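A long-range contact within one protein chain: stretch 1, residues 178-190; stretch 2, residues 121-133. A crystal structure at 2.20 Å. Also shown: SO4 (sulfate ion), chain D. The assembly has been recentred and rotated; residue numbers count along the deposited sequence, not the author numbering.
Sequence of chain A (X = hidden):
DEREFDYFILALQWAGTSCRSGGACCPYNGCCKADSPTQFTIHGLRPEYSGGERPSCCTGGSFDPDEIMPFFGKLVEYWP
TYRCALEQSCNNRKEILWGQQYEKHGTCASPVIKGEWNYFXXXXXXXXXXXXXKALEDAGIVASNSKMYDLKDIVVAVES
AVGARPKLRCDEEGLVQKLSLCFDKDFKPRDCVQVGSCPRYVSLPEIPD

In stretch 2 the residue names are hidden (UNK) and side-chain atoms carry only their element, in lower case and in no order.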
ATOM      1  N   LYS A 178       3.844   6.556  -3.602  1.00 21.95           N
ATOM      2  CA  LYS A 178       2.685   5.910  -3.022  1.00 23.08           C
ATOM      3  C   LYS A 178       1.376   6.404  -3.614  1.00 21.71           C
ATOM      4  O   LYS A 178       1.277   7.524  -4.114  1.00 21.15           O
ATOM      5  CB  LYS A 178       2.678   6.175  -1.512  1.00 25.85           C
ATOM      6  CG  LYS A 178       4.026   5.945  -0.847  1.00 31.92           C
ATOM      7  CD  LYS A 178       4.150   6.659   0.506  1.00 35.25           C
ATOM      8  CE  LYS A 178       3.239   6.061   1.572  1.00 37.78           C
ATOM      9  NZ  LYS A 178       1.800   6.272   1.279  1.00 40.48           N
ATOM     10  N   LEU A 179       0.370   5.550  -3.543  1.00 20.61           N
ATOM     11  CA  LEU A 179      -0.955   5.876  -4.022  1.00 20.25           C
ATOM     12  C   LEU A 179      -1.874   5.294  -2.969  1.00 19.88           C
ATOM     13  O   LEU A 179      -1.787   4.108  -2.652  1.00 19.18           O
ATOM     14  CB  LEU A 179      -1.219   5.242  -5.391  1.00 20.88           C
ATOM     15  CG  LEU A 179      -2.572   5.597  -6.023  1.00 22.92           C
ATOM     16  CD1 LEU A 179      -2.521   5.352  -7.527  1.00 24.70           C
ATOM     17  CD2 LEU A 179      -3.686   4.781  -5.373  1.00 21.06           C
ATOM     18  N   SER A 180      -2.742   6.134  -2.412  1.00 18.15           N
ATOM     19  CA  SER A 180      -3.661   5.688  -1.382  1.00 18.93           C
ATOM     20  C   SER A 180      -5.117   5.813  -1.794  1.00 18.31           C
ATOM     21  O   SER A 180      -5.495   6.758  -2.487  1.00 19.04           O
ATOM     22  CB  SER A 180      -3.438   6.496  -0.103  1.00 17.66           C
ATOM     23  OG  SER A 180      -2.083   6.428   0.314  1.00 20.58           O
ATOM     24  N   LEU A 181      -5.927   4.849  -1.371  1.00 17.69           N
ATOM     25  CA  LEU A 181      -7.356   4.875  -1.646  1.00 18.81           C
ATOM     26  C   LEU A 181      -8.058   5.009  -0.299  1.00 17.58           C
ATOM     27  O   LEU A 181      -7.602   4.464   0.712  1.00 16.33           O
ATOM     28  CB  LEU A 181      -7.824   3.590  -2.350  1.00 18.06           C
ATOM     29  CG  LEU A 181      -7.270   3.272  -3.744  1.00 19.31           C
ATOM     30  CD1 LEU A 181      -7.818   1.934  -4.211  1.00 22.38           C
ATOM     31  CD2 LEU A 181      -7.644   4.367  -4.720  1.00 21.49           C
ATOM     32  N   CYS A 182      -9.161   5.739  -0.281  1.00 17.22           N
ATOM     33  CA  CYS A 182      -9.904   5.932   0.953  1.00 17.82           C
ATOM     34  C   CYS A 182     -11.235   5.175   0.886  1.00 18.00           C
ATOM     35  O   CYS A 182     -11.821   5.032  -0.188  1.00 19.42           O
ATOM     36  CB  CYS A 182     -10.081   7.440   1.193  1.00 17.66           C
ATOM     37  SG  CYS A 182      -8.437   8.219   1.414  1.00 22.37           S
ATOM     38  N   PHE A 183     -11.679   4.654   2.026  1.00 18.72           N
ATOM     39  CA  PHE A 183     -12.930   3.889   2.103  1.00 19.89           C
ATOM     40  C   PHE A 183     -13.704   4.225   3.381  1.00 21.43           C
ATOM     41  O   PHE A 183     -13.098   4.594   4.391  1.00 21.07           O
ATOM     42  CB  PHE A 183     -12.640   2.375   2.129  1.00 18.81           C
ATOM     43  CG  PHE A 183     -11.886   1.863   0.933  1.00 18.27           C
ATOM     44  CD1 PHE A 183     -10.496   1.899   0.900  1.00 17.71           C
ATOM     45  CD2 PHE A 183     -12.570   1.327  -0.155  1.00 17.13           C
ATOM     46  CE1 PHE A 183      -9.790   1.403  -0.200  1.00 16.43           C
ATOM     47  CE2 PHE A 183     -11.881   0.830  -1.259  1.00 17.57           C
ATOM     48  CZ  PHE A 183     -10.487   0.866  -1.281  1.00 18.37           C
ATOM     49  N   ASP A 184     -15.031   4.087   3.355  1.00 22.48           N
ATOM     50  CA  ASP A 184     -15.799   4.341   4.573  1.00 25.04           C
ATOM     51  C   ASP A 184     -15.878   3.053   5.398  1.00 26.09           C
ATOM     52  O   ASP A 184     -15.299   2.036   5.013  1.00 24.89           O
ATOM     53  CB  ASP A 184     -17.211   4.880   4.277  1.00 25.21           C
ATOM     54  CG  ASP A 184     -18.037   3.964   3.406  1.00 25.68           C
ATOM     55  OD1 ASP A 184     -17.868   2.730   3.452  1.00 26.65           O
ATOM     56  OD2 ASP A 184     -18.888   4.495   2.670  1.00 29.04           O
ATOM     57  N   LYS A 185     -16.570   3.103   6.535  1.00 27.49           N
ATOM     58  CA  LYS A 185     -16.694   1.935   7.407  1.00 28.95           C
ATOM     59  C   LYS A 185     -17.293   0.736   6.689  1.00 29.35           C
ATOM     60  O   LYS A 185     -17.053  -0.399   7.085  1.00 30.41           O
ATOM     61  CB  LYS A 185     -17.559   2.250   8.628  1.00 31.14           C
ATOM     62  CG  LYS A 185     -17.064   3.388   9.498  1.00 34.51           C
ATOM     63  CD  LYS A 185     -15.766   3.048  10.186  1.00 35.94           C
ATOM     64  CE  LYS A 185     -15.351   4.160  11.141  1.00 38.24           C
ATOM     65  NZ  LYS A 185     -16.283   4.317  12.294  1.00 40.37           N
ATOM     66  N   ASP A 186     -18.086   0.987   5.651  1.00 29.60           N
ATOM     67  CA  ASP A 186     -18.701  -0.095   4.883  1.00 30.71           C
ATOM     68  C   ASP A 186     -17.795  -0.529   3.728  1.00 30.01           C
ATOM     69  O   ASP A 186     -18.198  -1.286   2.850  1.00 29.73           O
ATOM     70  CB  ASP A 186     -20.068   0.336   4.337  1.00 33.65           C
ATOM     71  CG  ASP A 186     -21.154   0.332   5.403  1.00 37.03           C
ATOM     72  OD1 ASP A 186     -22.309   0.673   5.075  1.00 40.84           O
ATOM     73  OD2 ASP A 186     -20.859  -0.015   6.568  1.00 38.13           O
ATOM     74  N   PHE A 187     -16.568  -0.030   3.736  1.00 29.19           N
ATOM     75  CA  PHE A 187     -15.595  -0.375   2.718  1.00 28.57           C
ATOM     76  C   PHE A 187     -15.973   0.024   1.306  1.00 27.87           C
ATOM     77  O   PHE A 187     -15.608  -0.645   0.350  1.00 28.01           O
ATOM     78  CB  PHE A 187     -15.283  -1.868   2.799  1.00 29.55           C
ATOM     79  CG  PHE A 187     -14.608  -2.259   4.081  1.00 31.27           C
ATOM     80  CD1 PHE A 187     -13.282  -1.908   4.316  1.00 31.47           C
ATOM     81  CD2 PHE A 187     -15.314  -2.908   5.085  1.00 32.58           C
ATOM     82  CE1 PHE A 187     -12.670  -2.195   5.538  1.00 33.52           C
ATOM     83  CE2 PHE A 187     -14.711  -3.202   6.312  1.00 33.40           C
ATOM     84  CZ  PHE A 187     -13.387  -2.843   6.538  1.00 33.32           C
ATOM     85  N   LYS A 188     -16.730   1.106   1.180  1.00 26.61           N
ATOM     86  CA  LYS A 188     -17.077   1.618  -0.135  1.00 26.22           C
ATOM     87  C   LYS A 188     -16.095   2.759  -0.389  1.00 24.69           C
ATOM     88  O   LYS A 188     -15.740   3.497   0.534  1.00 24.11           O
ATOM     89  CB  LYS A 188     -18.513   2.150  -0.170  1.00 28.37           C
ATOM     90  CG  LYS A 188     -19.559   1.092  -0.496  1.00 34.36           C
ATOM     91  CD  LYS A 188     -19.560  -0.042   0.520  1.00 38.11           C
ATOM     92  CE  LYS A 188     -20.482  -1.178   0.074  1.00 41.65           C
ATOM     93  NZ  LYS A 188     -20.526  -2.294   1.064  1.00 42.55           N
ATOM     94  N   PRO A 189     -15.635   2.912  -1.637  1.00 23.62           N
ATOM     95  CA  PRO A 189     -14.687   3.981  -1.969  1.00 23.33           C
ATOM     96  C   PRO A 189     -15.207   5.388  -1.685  1.00 22.69           C
ATOM     97  O   PRO A 189     -16.386   5.683  -1.861  1.00 20.15           O
ATOM     98  CB  PRO A 189     -14.415   3.753  -3.457  1.00 23.39           C
ATOM     99  CG  PRO A 189     -14.571   2.250  -3.591  1.00 23.47           C
ATOM    100  CD  PRO A 189     -15.818   1.999  -2.779  1.00 22.63           C
ATOM    101  N   ARG A 190     -14.295   6.248  -1.249  1.00 22.20           N
ATOM    102  CA  ARG A 190     -14.594   7.636  -0.931  1.00 22.18           C
ATOM    103  C   ARG A 190     -13.411   8.485  -1.377  1.00 21.59           C
ATOM    104  O   ARG A 190     -12.260   8.058  -1.264  1.00 21.39           O
ATOM    105  CB  ARG A 190     -14.789   7.789   0.583  1.00 23.80           C
ATOM    106  CG  ARG A 190     -16.101   7.240   1.090  1.00 26.21           C
ATOM    107  CD  ARG A 190     -17.254   8.127   0.639  1.00 28.71           C
ATOM    108  NE  ARG A 190     -18.553   7.629   1.074  1.00 31.99           N
ATOM    109  CZ  ARG A 190     -19.223   6.659   0.464  1.00 34.62           C
ATOM    110  NH1 ARG A 190     -18.715   6.081  -0.614  1.00 37.53           N
ATOM    111  NH2 ARG A 190     -20.400   6.263   0.934  1.00 36.41           N
ATOM    112  N   UNK A 121      -7.572 -10.587   5.194  1.00 26.72           N
ATOM    113  CA  UNK A 121      -8.605 -10.948   4.236  1.00 27.19           C
ATOM    114  C   UNK A 121      -9.219  -9.694   3.617  1.00 26.84           C
ATOM    115  O   UNK A 121      -9.356  -9.600   2.401  1.00 25.32           O
ATOM    116  n   UNK A 121     -14.103 -14.055   4.608  1.00 38.86           N
ATOM    117  c   UNK A 121      -9.704 -11.746   4.922  1.00 29.48           C
ATOM    118  c   UNK A 121     -13.065 -13.285   3.867  1.00 36.58           C
ATOM    119  c   UNK A 121     -11.923 -12.865   4.779  1.00 35.58           C
ATOM    120  c   UNK A 121     -10.857 -12.099   4.012  1.00 31.52           C
ATOM    121  N   UNK A 122      -9.590  -8.736   4.460  1.00 25.66           N
ATOM    122  CA  UNK A 122     -10.201  -7.499   3.981  1.00 26.14           C
ATOM    123  C   UNK A 122      -9.238  -6.658   3.155  1.00 24.58           C
ATOM    124  O   UNK A 122      -9.610  -6.098   2.127  1.00 24.12           O
ATOM    125  c   UNK A 122     -14.304  -6.362   3.962  1.00 37.48           C
ATOM    126  c   UNK A 122     -10.699  -6.653   5.149  1.00 27.91           C
ATOM    127  c   UNK A 122     -11.977  -5.914   4.822  1.00 32.19           C
ATOM    128  n   UNK A 122     -13.956  -6.116   2.536  1.00 40.26           N
ATOM    129  c   UNK A 122     -13.118  -6.920   4.721  1.00 35.46           C
ATOM    130  N   UNK A 123      -8.001  -6.553   3.616  1.00 23.07           N
ATOM    131  CA  UNK A 123      -7.018  -5.766   2.898  1.00 21.90           C
ATOM    132  C   UNK A 123      -6.776  -6.335   1.498  1.00 21.17           C
ATOM    133  O   UNK A 123      -6.712  -5.590   0.525  1.00 19.76           O
ATOM    134  o   UNK A 123      -5.931  -5.057   4.946  1.00 20.98           O
ATOM    135  c   UNK A 123      -5.699  -5.695   3.678  1.00 21.53           C
ATOM    136  c   UNK A 123      -4.660  -4.895   2.894  1.00 20.61           C
ATOM    137  N   UNK A 124      -6.663  -7.656   1.396  1.00 22.05           N
ATOM    138  CA  UNK A 124      -6.442  -8.296   0.101  1.00 23.33           C
ATOM    139  C   UNK A 124      -7.667  -8.179  -0.812  1.00 24.02           C
ATOM    140  O   UNK A 124      -7.531  -7.965  -2.020  1.00 23.29           O
ATOM    141  c   UNK A 124      -3.644  -9.557  -0.250  1.00 22.21           C
ATOM    142  c   UNK A 124      -6.070  -9.769   0.298  1.00 23.37           C
ATOM    143  c   UNK A 124      -4.644  -9.981   0.823  1.00 23.46           C
ATOM    144  c   UNK A 124      -4.432 -11.439   1.199  1.00 24.42           C
ATOM    145  N   UNK A 125      -8.859  -8.313  -0.239  1.00 24.04           N
ATOM    146  CA  UNK A 125     -10.082  -8.203  -1.027  1.00 26.40           C
ATOM    147  C   UNK A 125     -10.176  -6.827  -1.666  1.00 25.16           C
ATOM    148  O   UNK A 125     -10.493  -6.710  -2.847  1.00 25.91           O
ATOM    149  c   UNK A 125     -11.544  -9.878   0.257  1.00 34.08           C
ATOM    150  n   UNK A 125     -14.099  -8.176   0.183  1.00 43.13           N
ATOM    151  c   UNK A 125     -12.717 -10.018   1.244  1.00 37.86           C
ATOM    152  c   UNK A 125     -14.051  -9.604   0.625  1.00 41.15           C
ATOM    153  c   UNK A 125     -11.320  -8.433  -0.154  1.00 29.07           C
ATOM    154  N   UNK A 126      -9.908  -5.787  -0.880  1.00 24.09           N
ATOM    155  CA  UNK A 126      -9.975  -4.426  -1.393  1.00 24.17           C
ATOM    156  C   UNK A 126      -8.955  -4.187  -2.495  1.00 22.83           C
ATOM    157  O   UNK A 126      -9.256  -3.531  -3.483  1.00 22.21           O
ATOM    158  c   UNK A 126     -10.904  -3.305   0.743  1.00 25.31           C
ATOM    159  c   UNK A 126      -9.760  -3.411  -0.267  1.00 23.96           C
ATOM    160  c   UNK A 126     -12.180  -2.911   0.024  1.00 25.32           C
ATOM    161  c   UNK A 126     -10.549  -2.279   1.808  1.00 25.37           C
ATOM    162  N   UNK A 127      -7.750  -4.717  -2.321  1.00 22.73           N
ATOM    163  CA  UNK A 127      -6.703  -4.549  -3.318  1.00 24.02           C
ATOM    164  C   UNK A 127      -7.105  -5.181  -4.652  1.00 24.88           C
ATOM    165  O   UNK A 127      -6.906  -4.582  -5.709  1.00 25.12           O
ATOM    166  c   UNK A 127      -2.867  -6.176  -5.497  1.00 23.88           C
ATOM    167  c   UNK A 127      -2.497  -3.868  -4.909  1.00 23.95           C
ATOM    168  c   UNK A 127      -2.152  -4.991  -5.660  1.00 23.68           C
ATOM    169  c   UNK A 127      -3.554  -3.935  -4.002  1.00 23.56           C
ATOM    170  c   UNK A 127      -4.272  -5.113  -3.829  1.00 23.71           C
ATOM    171  c   UNK A 127      -3.921  -6.231  -4.585  1.00 23.46           C
ATOM    172  c   UNK A 127      -5.400  -5.188  -2.833  1.00 23.82           C
ATOM    173  N   UNK A 128      -7.671  -6.385  -4.593  1.00 25.38           N
ATOM    174  CA  UNK A 128      -8.077  -7.098  -5.798  1.00 27.96           C
ATOM    175  C   UNK A 128      -9.345  -6.554  -6.434  1.00 27.27           C
ATOM    176  O   UNK A 128      -9.426  -6.458  -7.655  1.00 27.15           O
ATOM    177  c   UNK A 128      -6.936  -9.288  -5.101  1.00 36.51           C
ATOM    178  s   UNK A 128      -7.099 -11.057  -4.713  1.00 44.58           S
ATOM    179  c   UNK A 128      -8.113 -10.996  -3.237  1.00 41.97           C
ATOM    180  c   UNK A 128      -8.243  -8.598  -5.506  1.00 31.46           C
ATOM    181  N   UNK A 129     -10.320  -6.177  -5.612  1.00 27.15           N
ATOM    182  CA  UNK A 129     -11.579  -5.653  -6.123  1.00 28.15           C
ATOM    183  C   UNK A 129     -11.446  -4.273  -6.780  1.00 27.79           C
ATOM    184  O   UNK A 129     -12.075  -4.009  -7.802  1.00 27.31           O
ATOM    185  c   UNK A 129     -16.401  -4.785  -4.997  1.00 38.32           C
ATOM    186  c   UNK A 129     -12.623  -5.582  -5.008  1.00 29.76           C
ATOM    187  c   UNK A 129     -13.988  -5.160  -5.514  1.00 32.54           C
ATOM    188  n   UNK A 129     -17.449  -4.621  -3.949  1.00 40.91           N
ATOM    189  c   UNK A 129     -15.031  -5.138  -4.415  1.00 36.11           C
ATOM    190  N   UNK A 130     -10.642  -3.400  -6.183  1.00 25.80           N
ATOM    191  CA  UNK A 130     -10.419  -2.062  -6.723  1.00 24.63           C
ATOM    192  C   UNK A 130      -8.956  -2.011  -7.135  1.00 25.02           C
ATOM    193  O   UNK A 130      -8.168  -1.243  -6.596  1.00 24.17           O
ATOM    194  c   UNK A 130     -13.216  -0.684  -5.901  1.00 23.23           C
ATOM    195  c   UNK A 130     -13.682  -1.666  -3.353  1.00 21.35           C
ATOM    196  c   UNK A 130     -14.743  -1.263  -4.145  1.00 23.17           C
ATOM    197  c   UNK A 130     -12.387  -1.573  -3.844  1.00 21.64           C
ATOM    198  c   UNK A 130     -10.716  -1.005  -5.657  1.00 22.61           C
ATOM    199  c   UNK A 130     -14.524  -0.773  -5.419  1.00 22.90           C
ATOM    200  o   UNK A 130     -16.021  -1.346  -3.658  1.00 25.17           O
ATOM    201  c   UNK A 130     -12.131  -1.082  -5.120  1.00 22.73           C
ATOM    202  N   UNK A 131      -8.606  -2.837  -8.113  1.00 26.14           N
ATOM    203  CA  UNK A 131      -7.229  -2.945  -8.561  1.00 26.71           C
ATOM    204  C   UNK A 131      -6.703  -1.795  -9.417  1.00 26.31           C
ATOM    205  O   UNK A 131      -7.033  -1.674 -10.602  1.00 25.55           O
ATOM    206  o   UNK A 131      -4.778  -3.888  -9.944  1.00 34.86           O
ATOM    207  c   UNK A 131      -7.040  -4.263  -9.304  1.00 30.08           C
ATOM    208  c   UNK A 131      -5.592  -4.648  -9.423  1.00 32.51           C
ATOM    209  n   UNK A 131      -5.251  -5.832  -8.927  1.00 35.33           N
ATOM    210  N   UNK A 132      -5.846  -0.975  -8.817  1.00 24.48           N
ATOM    211  CA  UNK A 132      -5.284   0.150  -9.534  1.00 24.95           C
ATOM    212  C   UNK A 132      -4.335  -0.287 -10.649  1.00 24.37           C
ATOM    213  O   UNK A 132      -4.270   0.368 -11.683  1.00 24.15           O
ATOM    214  c   UNK A 132      -5.520   1.597  -7.492  1.00 24.94           C
ATOM    215  c   UNK A 132      -3.342   0.441  -7.960  1.00 26.86           C
ATOM    216  c   UNK A 132      -4.553   1.122  -8.579  1.00 24.66           C
ATOM    217  N   UNK A 133      -3.612  -1.391 -10.457  1.00 22.64           N
ATOM    218  CA  UNK A 133      -2.687  -1.842 -11.492  1.00 21.88           C
ATOM    219  C   UNK A 133      -3.433  -2.129 -12.798  1.00 22.56           C
ATOM    220  O   UNK A 133      -2.992  -1.726 -13.881  1.00 20.76           O
ATOM    221  c   UNK A 133      -0.977  -2.797  -9.877  1.00 21.99           C
ATOM    222  c   UNK A 133      -1.921  -3.086 -11.037  1.00 21.83           C
ATOM    223  o   UNK A 133      -0.135  -1.883 -10.000  1.00 20.87           O
ATOM    224  o   UNK A 133      -1.081  -3.485  -8.841  1.00 20.89           O
TER
HETATM  225  S   SO4 D 253      -0.800   9.139   3.195  1.00 81.83           S
HETATM  226  O1  SO4 D 253       0.524   9.268   3.835  1.00 81.58           O
HETATM  227  O2  SO4 D 253      -1.104   7.711   2.962  1.00 80.97           O
HETATM  228  O3  SO4 D 253      -0.772   9.860   1.906  1.00 81.59           O
HETATM  229  O4  SO4 D 253      -1.833   9.722   4.075  1.00 81.12           O

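Position 121 carries four carbons in a row ending in nitrogen, the pattern of lysine; Lys121 is fully extended and out of reach of stretch 1. Position 122 has the same four carbons and terminal nitrogen, but its chain folds over one face of the Phe187 ring; it is Lys122. Its CG lies 4.0 Å from the Phe187 ring centroid, 18° off the normal, and its NZ 4.5 Å from that centroid, 23° off, so a CH-pi contact and a cation-pi contact share one face.

Position 123 has one carbon bearing an oxygen and a carbon, which makes it Thr123, pointing away. Position 124, four carbons forked at the second, is out of reach: Leu124. At 125 four carbons again run to a nitrogen. This is Lys125, directed sideways; its end comes nearer but makes no contact.

Position 126 shows four carbons forked at the second, touching both the Phe183 and the Phe187 ring, and is therefore Leu126. Its CD1 sits 4.2 Å from the Phe183 ring centroid, only 8° off the normal, and 3.7 Å from Phe187 CD1.

A carbon leading to a six-carbon ring without oxygen identifies 127 as Phe127, which points away. Position 128 has two carbons, a sulfur and a last carbon, unbranched, and is exposed and out of reach: Met128. Position 129, four carbons and a nitrogen, is Lys129, whose end comes nearer but makes no contact.

Position 130 has one carbon, then a ring of six carbons bearing one oxygen, against Phe183 and Pro189: Tyr130. Pro189 CG lies over one ring face, 3.8 Å from the Tyr130 centroid, while Pro189 CD is 3.5 Å from Tyr130 OH. Phe183 CE2 comes within 3.6 Å of Tyr130 CD1; the two ring planes meet at 47°, an oblique arrangement.

Position 131 has two carbons, the second holding an oxygen and a nitrogen. Asn131 points away and caps the following helix through a backbone nitrogen just past the stretch. Position 132 has three carbons branched at the first, packed against Leu179 and Leu181: Val132. Its CG1 is 4.0 Å from Leu181 CD1 and 4.2 Å from Leu179 CD2. Position 133 has two carbons, the second carrying two oxygens, and is out of reach: Asp133.

The contact buries 458 Å² without a hydrogen bond across it. Leu179, Leu181 and Phe183 alternate along the strand with residues out of reach, while Lys122 and Leu126 are four residues apart on one side of the helix, and Tyr130, four further on and just past its end, continues the row. Phe187, the last residue of a type I turn from Asp184, also joins this packing, against Lys122 and Leu126.

Stretch 2 121-133: KKTLKLFMKYNVD
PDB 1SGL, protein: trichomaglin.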